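Local atomic coordinates of polyhedrin (Uranotaenia sapphirina cypovirus, PDB entry 4ZQX), a protein that forms the crystalline matrix of cypovirus polyhedra, which encase virus particles, and binds ATP in this crystal. Residues N109-R120 against V172-H183. Residues are numbered along the deposited sequence; the frame is centred on the assembly and turned at random.
Sequences NVDWNKASIDIR and VSIAVIVPRNMH
Ser116 and Ile177, Asp118 and Ala175, and Arg120 and Ser173 are the hydrogen-bonded pairs of an antiparallel ladder that joins strand 116-120, at one edge of a three-stranded sheet, to the central strand 173-179. The segment axes run 162° apart, and each pair exchanges two backbone bonds, among them Arg120 N to Ser173 O at 2.8 Å. Strand 50-55 bonds the other side of 173-179.

The face carrying Ile117, Ile119, Ile174 and Val176 is closely packed and well covered: Phe104 of strand 101-107 in the six-stranded sheet touches Ile117, Ile119 and Val176. Ile117 and Val176 extend alongside each other, with CG1 of Ile117 4.2 Å from CG1 of Val176. Ile119 CG2 reaches Val172 CB at 3.8 Å because it stands anti to the backbone N. Val110 CG1 meets Val178 CG1 at 3.7 Å, both residues touching Met27 of strand 27-34.

The opposite face is more polar. Arg120 turns about CG-CD (chi3 68°) and brings NH1 to the syn side of Asp118 OD2 at 2.8 Å, a salt bridge lying in the guanidinium plane; Asp136 pairs with NH2. Thr203 of a second subunit packs on Ala175 and Ile177, and a water links Ser116 OG to Ala175 O.

Beyond Pro179 the pairing is interrupted and wetter. Before its strand, the 109-120 chain bridges once, Val110 to Arg180, then turns away through 111-115 and rejoins the partner at Ser116. The flanking bonds, Asn181 N to Asn109 O and Asp111 N to Pro179 O, stay short and nearly straight. Asn181 OD1 accepts from His183 N, an Asx turn that fixes the His183 backbone. The exposed imidazole puts CE1 3.3 Å from Asp111 OD1, ring and carboxylate planes 78° apart, and a water 2.7 Å from Asp111 OD2 and 2.9 Å from His183 NE2 ties the two together.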
ATOM      1  N   ASN A 109     -17.635  14.689   4.231  1.00 29.97           N
ATOM      2  CA  ASN A 109     -17.633  15.887   3.401  1.00 31.11           C
ATOM      3  C   ASN A 109     -17.174  15.583   1.974  1.00 30.06           C
ATOM      4  O   ASN A 109     -16.180  16.117   1.499  1.00 30.51           O
ATOM      5  CB  ASN A 109     -16.768  16.964   4.059  1.00 33.28           C
ATOM      6  CG  ASN A 109     -17.029  18.346   3.500  1.00 35.89           C
ATOM      7  OD1 ASN A 109     -18.094  18.617   2.949  1.00 36.31           O
ATOM      8  ND2 ASN A 109     -16.053  19.233   3.647  1.00 38.39           N
ATOM      9  N   VAL A 110     -17.947  14.730   1.298  1.00 28.38           N
ATOM     10  CA  VAL A 110     -17.611  14.184  -0.013  1.00 28.87           C
ATOM     11  C   VAL A 110     -18.037  15.072  -1.178  1.00 29.38           C
ATOM     12  O   VAL A 110     -19.083  15.699  -1.144  1.00 30.05           O
ATOM     13  CB  VAL A 110     -18.272  12.797  -0.171  1.00 29.46           C
ATOM     14  CG1 VAL A 110     -18.076  12.211  -1.596  1.00 31.06           C
ATOM     15  CG2 VAL A 110     -17.768  11.845   0.913  1.00 31.18           C
ATOM     16  N   ASP A 111     -17.205  15.118  -2.215  1.00 28.82           N
ATOM     17  CA  ASP A 111     -17.586  15.762  -3.465  1.00 29.29           C
ATOM     18  C   ASP A 111     -18.409  14.748  -4.263  1.00 28.27           C
ATOM     19  O   ASP A 111     -17.859  13.899  -4.984  1.00 30.71           O
ATOM     20  CB  ASP A 111     -16.363  16.192  -4.272  1.00 29.42           C
ATOM     21  CG  ASP A 111     -16.740  16.996  -5.510  1.00 31.58           C
ATOM     22  OD1 ASP A 111     -17.934  16.989  -5.900  1.00 32.95           O
ATOM     23  OD2 ASP A 111     -15.847  17.642  -6.093  1.00 32.45           O
ATOM     24  N   TRP A 112     -19.730  14.823  -4.124  1.00 29.11           N
ATOM     25  CA  TRP A 112     -20.608  13.850  -4.767  1.00 29.77           C
ATOM     26  C   TRP A 112     -20.598  13.959  -6.288  1.00 30.93           C
ATOM     27  O   TRP A 112     -20.985  13.017  -6.973  1.00 32.01           O
ATOM     28  CB  TRP A 112     -22.043  13.977  -4.236  1.00 30.50           C
ATOM     29  CG  TRP A 112     -22.106  13.905  -2.745  1.00 31.24           C
ATOM     30  CD1 TRP A 112     -22.361  14.931  -1.889  1.00 32.72           C
ATOM     31  CD2 TRP A 112     -21.892  12.748  -1.935  1.00 31.26           C
ATOM     32  NE1 TRP A 112     -22.314  14.487  -0.590  1.00 32.67           N
ATOM     33  CE2 TRP A 112     -22.033  13.148  -0.590  1.00 31.58           C
ATOM     34  CE3 TRP A 112     -21.603  11.411  -2.217  1.00 32.98           C
ATOM     35  CZ2 TRP A 112     -21.893  12.262   0.477  1.00 31.53           C
ATOM     36  CZ3 TRP A 112     -21.460  10.523  -1.146  1.00 34.98           C
ATOM     37  CH2 TRP A 112     -21.621  10.962   0.187  1.00 33.02           C
ATOM     38  N   ASN A 113     -20.159  15.095  -6.828  1.00 29.59           N
ATOM     39  CA  ASN A 113     -20.024  15.220  -8.270  1.00 28.73           C
ATOM     40  C   ASN A 113     -18.887  14.364  -8.843  1.00 29.06           C
ATOM     41  O   ASN A 113     -18.899  14.003 -10.028  1.00 30.70           O
ATOM     42  CB  ASN A 113     -19.763  16.674  -8.646  1.00 28.13           C
ATOM     43  CG  ASN A 113     -21.015  17.513  -8.634  1.00 31.85           C
ATOM     44  OD1 ASN A 113     -21.436  18.010  -7.586  1.00 32.24           O
ATOM     45  ND2 ASN A 113     -21.612  17.693  -9.814  1.00 31.31           N
ATOM     46  N   LYS A 114     -17.891  14.061  -8.018  1.00 29.11           N
ATOM     47  CA  LYS A 114     -16.639  13.501  -8.528  1.00 30.40           C
ATOM     48  C   LYS A 114     -16.257  12.161  -7.907  1.00 31.53           C
ATOM     49  O   LYS A 114     -15.260  11.550  -8.319  1.00 34.02           O
ATOM     50  CB  LYS A 114     -15.479  14.494  -8.340  1.00 33.04           C
ATOM     51  CG  LYS A 114     -15.589  15.796  -9.187  1.00 35.81           C
ATOM     52  CD  LYS A 114     -15.782  15.570 -10.689  1.00 37.43           C
ATOM     53  CE  LYS A 114     -14.661  14.794 -11.347  1.00 41.24           C
ATOM     54  NZ  LYS A 114     -13.437  15.611 -11.602  1.00 42.83           N
ATOM     55  N   ALA A 115     -17.018  11.697  -6.921  1.00 31.60           N
ATOM     56  CA  ALA A 115     -16.746  10.381  -6.348  1.00 32.10           C
ATOM     57  C   ALA A 115     -16.916   9.335  -7.443  1.00 32.81           C
ATOM     58  O   ALA A 115     -17.922   9.345  -8.156  1.00 33.53           O
ATOM     59  CB  ALA A 115     -17.664  10.109  -5.185  1.00 34.31           C
ATOM     60  N   SER A 116     -15.930   8.453  -7.601  1.00 30.87           N
ATOM     61  CA  SER A 116     -16.000   7.439  -8.652  1.00 30.42           C
ATOM     62  C   SER A 116     -15.825   6.034  -8.103  1.00 30.86           C
ATOM     63  O   SER A 116     -14.978   5.791  -7.261  1.00 30.99           O
ATOM     64  CB  SER A 116     -14.976   7.718  -9.749  1.00 32.96           C
ATOM     65  OG  SER A 116     -13.662   7.700  -9.245  1.00 32.25           O
ATOM     66  N   ILE A 117     -16.661   5.122  -8.584  1.00 29.73           N
ATOM     67  CA  ILE A 117     -16.608   3.720  -8.191  1.00 28.69           C
ATOM     68  C   ILE A 117     -16.443   2.931  -9.478  1.00 28.10           C
ATOM     69  O   ILE A 117     -17.332   2.916 -10.317  1.00 30.61           O
ATOM     70  CB  ILE A 117     -17.885   3.284  -7.449  1.00 29.81           C
ATOM     71  CG1 ILE A 117     -18.073   4.128  -6.182  1.00 31.84           C
ATOM     72  CG2 ILE A 117     -17.831   1.794  -7.102  1.00 31.16           C
ATOM     73  CD1 ILE A 117     -19.427   3.930  -5.512  1.00 33.73           C
ATOM     74  N   ASP A 118     -15.291   2.298  -9.630  1.00 28.47           N
ATOM     75  CA  ASP A 118     -14.950   1.602 -10.859  1.00 29.37           C
ATOM     76  C   ASP A 118     -14.805   0.112 -10.555  1.00 29.10           C
ATOM     77  O   ASP A 118     -13.914  -0.293  -9.807  1.00 30.58           O
ATOM     78  CB  ASP A 118     -13.643   2.214 -11.393  1.00 30.28           C
ATOM     79  CG  ASP A 118     -13.223   1.677 -12.759  1.00 32.30           C
ATOM     80  OD1 ASP A 118     -14.033   1.023 -13.459  1.00 32.20           O
ATOM     81  OD2 ASP A 118     -12.061   1.955 -13.134  1.00 32.45           O
ATOM     82  N   ILE A 119     -15.707  -0.689 -11.116  1.00 28.88           N
ATOM     83  CA  ILE A 119     -15.650  -2.146 -11.011  1.00 29.38           C
ATOM     84  C   ILE A 119     -14.835  -2.663 -12.190  1.00 30.98           C
ATOM     85  O   ILE A 119     -15.259  -2.519 -13.355  1.00 32.11           O
ATOM     86  CB  ILE A 119     -17.041  -2.757 -11.048  1.00 32.45           C
ATOM     87  CG1 ILE A 119     -17.945  -2.102  -9.999  1.00 36.00           C
ATOM     88  CG2 ILE A 119     -16.965  -4.268 -10.830  1.00 33.89           C
ATOM     89  CD1 ILE A 119     -17.443  -2.194  -8.590  1.00 38.57           C
ATOM     90  N   ARG A 120     -13.668  -3.237 -11.874  1.00 30.43           N
ATOM     91  CA  ARG A 120     -12.653  -3.594 -12.871  1.00 29.37           C
ATOM     92  C   ARG A 120     -12.544  -5.107 -12.991  1.00 29.32           C
ATOM     93  O   ARG A 120     -13.160  -5.825 -12.227  1.00 31.01           O
ATOM     94  CB  ARG A 120     -11.291  -2.983 -12.505  1.00 31.22           C
ATOM     95  CG  ARG A 120     -11.344  -1.454 -12.352  1.00 30.44           C
ATOM     96  CD  ARG A 120     -10.037  -0.860 -11.888  1.00 31.19           C
ATOM     97  NE  ARG A 120      -8.969  -0.950 -12.887  1.00 30.44           N
ATOM     98  CZ  ARG A 120      -8.782  -0.081 -13.878  1.00 30.36           C
ATOM     99  NH1 ARG A 120      -9.602   0.958 -14.036  1.00 32.10           N
ATOM    100  NH2 ARG A 120      -7.764  -0.246 -14.718  1.00 30.95           N
ATOM    101  N   VAL A 172     -14.279  -9.751  -9.686  1.00 31.19           N
ATOM    102  CA  VAL A 172     -13.970  -8.377 -10.057  1.00 31.26           C
ATOM    103  C   VAL A 172     -12.931  -7.818  -9.090  1.00 32.03           C
ATOM    104  O   VAL A 172     -12.679  -8.410  -8.036  1.00 31.94           O
ATOM    105  CB  VAL A 172     -15.241  -7.498 -10.012  1.00 31.92           C
ATOM    106  CG1 VAL A 172     -16.266  -8.030 -10.989  1.00 30.99           C
ATOM    107  CG2 VAL A 172     -15.804  -7.448  -8.601  1.00 32.46           C
ATOM    108  N   SER A 173     -12.334  -6.685  -9.468  1.00 31.85           N
ATOM    109  CA  SER A 173     -11.501  -5.878  -8.571  1.00 30.79           C
ATOM    110  C   SER A 173     -12.140  -4.493  -8.474  1.00 29.31           C
ATOM    111  O   SER A 173     -13.030  -4.167  -9.262  1.00 30.19           O
ATOM    112  CB  SER A 173     -10.069  -5.786  -9.084  1.00 31.79           C
ATOM    113  OG  SER A 173     -10.028  -5.254 -10.399  1.00 33.34           O
ATOM    114  N   ILE A 174     -11.716  -3.694  -7.499  1.00 30.15           N
ATOM    115  CA  ILE A 174     -12.402  -2.441  -7.198  1.00 28.64           C
ATOM    116  C   ILE A 174     -11.444  -1.279  -7.068  1.00 28.06           C
ATOM    117  O   ILE A 174     -10.394  -1.390  -6.423  1.00 29.95           O
ATOM    118  CB  ILE A 174     -13.178  -2.539  -5.857  1.00 32.75           C
ATOM    119  CG1 ILE A 174     -14.245  -3.630  -5.919  1.00 35.69           C
ATOM    120  CG2 ILE A 174     -13.821  -1.209  -5.520  1.00 34.71           C
ATOM    121  CD1 ILE A 174     -14.962  -3.841  -4.583  1.00 38.23           C
ATOM    122  N   ALA A 175     -11.814  -0.156  -7.671  1.00 29.71           N
ATOM    123  CA  ALA A 175     -11.117   1.109  -7.437  1.00 29.50           C
ATOM    124  C   ALA A 175     -12.130   2.207  -7.153  1.00 29.77           C
ATOM    125  O   ALA A 175     -12.935   2.552  -8.014  1.00 32.28           O
ATOM    126  CB  ALA A 175     -10.271   1.484  -8.629  1.00 29.87           C
ATOM    127  N   VAL A 176     -12.072   2.733  -5.939  1.00 29.02           N
ATOM    128  CA  VAL A 176     -12.956   3.797  -5.494  1.00 29.36           C
ATOM    129  C   VAL A 176     -12.091   5.007  -5.184  1.00 28.96           C
ATOM    130  O   VAL A 176     -11.112   4.900  -4.441  1.00 30.48           O
ATOM    131  CB  VAL A 176     -13.735   3.380  -4.227  1.00 31.49           C
ATOM    132  CG1 VAL A 176     -14.686   4.487  -3.770  1.00 31.12           C
ATOM    133  CG2 VAL A 176     -14.510   2.142  -4.497  1.00 32.43           C
ATOM    134  N   ILE A 177     -12.436   6.141  -5.779  1.00 29.26           N
ATOM    135  CA  ILE A 177     -11.743   7.392  -5.529  1.00 30.09           C
ATOM    136  C   ILE A 177     -12.761   8.382  -4.990  1.00 29.24           C
ATOM    137  O   ILE A 177     -13.739   8.664  -5.675  1.00 29.69           O
ATOM    138  CB  ILE A 177     -11.133   7.949  -6.827  1.00 30.76           C
ATOM    139  CG1 ILE A 177     -10.150   6.936  -7.412  1.00 32.27           C
ATOM    140  CG2 ILE A 177     -10.393   9.271  -6.556  1.00 31.84           C
ATOM    141  CD1 ILE A 177      -9.658   7.261  -8.803  1.00 33.31           C
ATOM    142  N   VAL A 178     -12.537   8.898  -3.783  1.00 29.39           N
ATOM    143  CA  VAL A 178     -13.502   9.766  -3.104  1.00 30.87           C
ATOM    144  C   VAL A 178     -12.854  11.088  -2.728  1.00 30.77           C
ATOM    145  O   VAL A 178     -12.170  11.171  -1.702  1.00 31.76           O
ATOM    146  CB  VAL A 178     -14.029   9.129  -1.817  1.00 32.15           C
ATOM    147  CG1 VAL A 178     -15.117   9.993  -1.211  1.00 33.51           C
ATOM    148  CG2 VAL A 178     -14.553   7.748  -2.092  1.00 32.68           C
ATOM    149  N   PRO A 179     -13.059  12.138  -3.548  1.00 30.86           N
ATOM    150  CA  PRO A 179     -12.425  13.434  -3.264  1.00 30.43           C
ATOM    151  C   PRO A 179     -13.245  14.285  -2.301  1.00 30.02           C
ATOM    152  O   PRO A 179     -14.476  14.159  -2.243  1.00 31.04           O
ATOM    153  CB  PRO A 179     -12.369  14.117  -4.646  1.00 32.90           C
ATOM    154  CG  PRO A 179     -13.062  13.233  -5.586  1.00 33.54           C
ATOM    155  CD  PRO A 179     -13.789  12.180  -4.820  1.00 32.05           C
ATOM    156  N   ARG A 180     -12.547  15.126  -1.546  1.00 28.73           N
ATOM    157  CA  ARG A 180     -13.182  16.066  -0.644  1.00 28.78           C
ATOM    158  C   ARG A 180     -13.975  17.175  -1.370  1.00 30.29           C
ATOM    159  O   ARG A 180     -13.529  17.715  -2.377  1.00 31.69           O
ATOM    160  CB  ARG A 180     -12.112  16.720   0.230  1.00 32.43           C
ATOM    161  CG  ARG A 180     -12.716  17.531   1.364  1.00 33.62           C
ATOM    162  CD  ARG A 180     -11.671  18.123   2.297  1.00 36.89           C
ATOM    163  NE  ARG A 180     -12.312  18.631   3.510  1.00 42.52           N
ATOM    164  CZ  ARG A 180     -12.601  17.893   4.594  1.00 45.05           C
ATOM    165  NH1 ARG A 180     -12.294  16.590   4.676  1.00 44.97           N
ATOM    166  NH2 ARG A 180     -13.200  18.470   5.615  1.00 44.73           N
ATOM    167  N   ASN A 181     -15.143  17.512  -0.832  1.00 30.67           N
ATOM    168  CA  ASN A 181     -15.919  18.661  -1.281  1.00 30.85           C
ATOM    169  C   ASN A 181     -15.155  19.997  -1.081  1.00 30.72           C
ATOM    170  O   ASN A 181     -14.842  20.391   0.045  1.00 32.49           O
ATOM    171  CB  ASN A 181     -17.254  18.637  -0.512  1.00 32.65           C
ATOM    172  CG  ASN A 181     -18.133  19.851  -0.784  1.00 36.79           C
ATOM    173  OD1 ASN A 181     -17.851  20.657  -1.652  1.00 36.68           O
ATOM    174  ND2 ASN A 181     -19.220  19.970  -0.032  1.00 42.29           N
ATOM    175  N   MET A 182     -14.868  20.689  -2.183  1.00 29.36           N
ATOM    176  CA  MET A 182     -14.229  22.013  -2.131  1.00 30.27           C
ATOM    177  C   MET A 182     -15.125  23.062  -2.794  1.00 31.77           C
ATOM    178  O   MET A 182     -14.650  24.114  -3.245  1.00 33.27           O
ATOM    179  CB  MET A 182     -12.841  21.972  -2.787  1.00 30.08           C
ATOM    180  CG  MET A 182     -11.906  20.996  -2.117  1.00 32.11           C
ATOM    181  SD  MET A 182     -10.213  21.119  -2.743  1.00 32.54           S
ATOM    182  CE  MET A 182      -9.578  19.614  -2.019  1.00 32.93           C
ATOM    183  N   HIS A 183     -16.430  22.794  -2.812  1.00 30.82           N
ATOM    184  CA  HIS A 183     -17.387  23.712  -3.434  1.00 32.18           C
ATOM    185  C   HIS A 183     -17.569  25.015  -2.649  1.00 32.32           C
ATOM    186  O   HIS A 183     -18.341  25.877  -3.061  1.00 33.04           O
ATOM    187  CB  HIS A 183     -18.743  23.023  -3.649  1.00 33.79           C
ATOM    188  CG  HIS A 183     -18.706  21.928  -4.674  1.00 37.27           C
ATOM    189  ND1 HIS A 183     -19.482  20.793  -4.585  1.00 40.96           N
ATOM    190  CD2 HIS A 183     -17.980  21.794  -5.807  1.00 38.75           C
ATOM    191  CE1 HIS A 183     -19.236  20.009  -5.622  1.00 40.96           C
ATOM    192  NE2 HIS A 183     -18.327  20.591  -6.377  1.00 39.06           N
TER
HETATM  193  O   HOH W   1     -20.479  17.113   0.662  1.00 39.36           O
HETATM  194  O   HOH W   2     -16.626  19.148  -8.189  1.00 32.02           O
HETATM  195  O   HOH W   3     -12.629   5.000  -9.661  1.00 31.40           O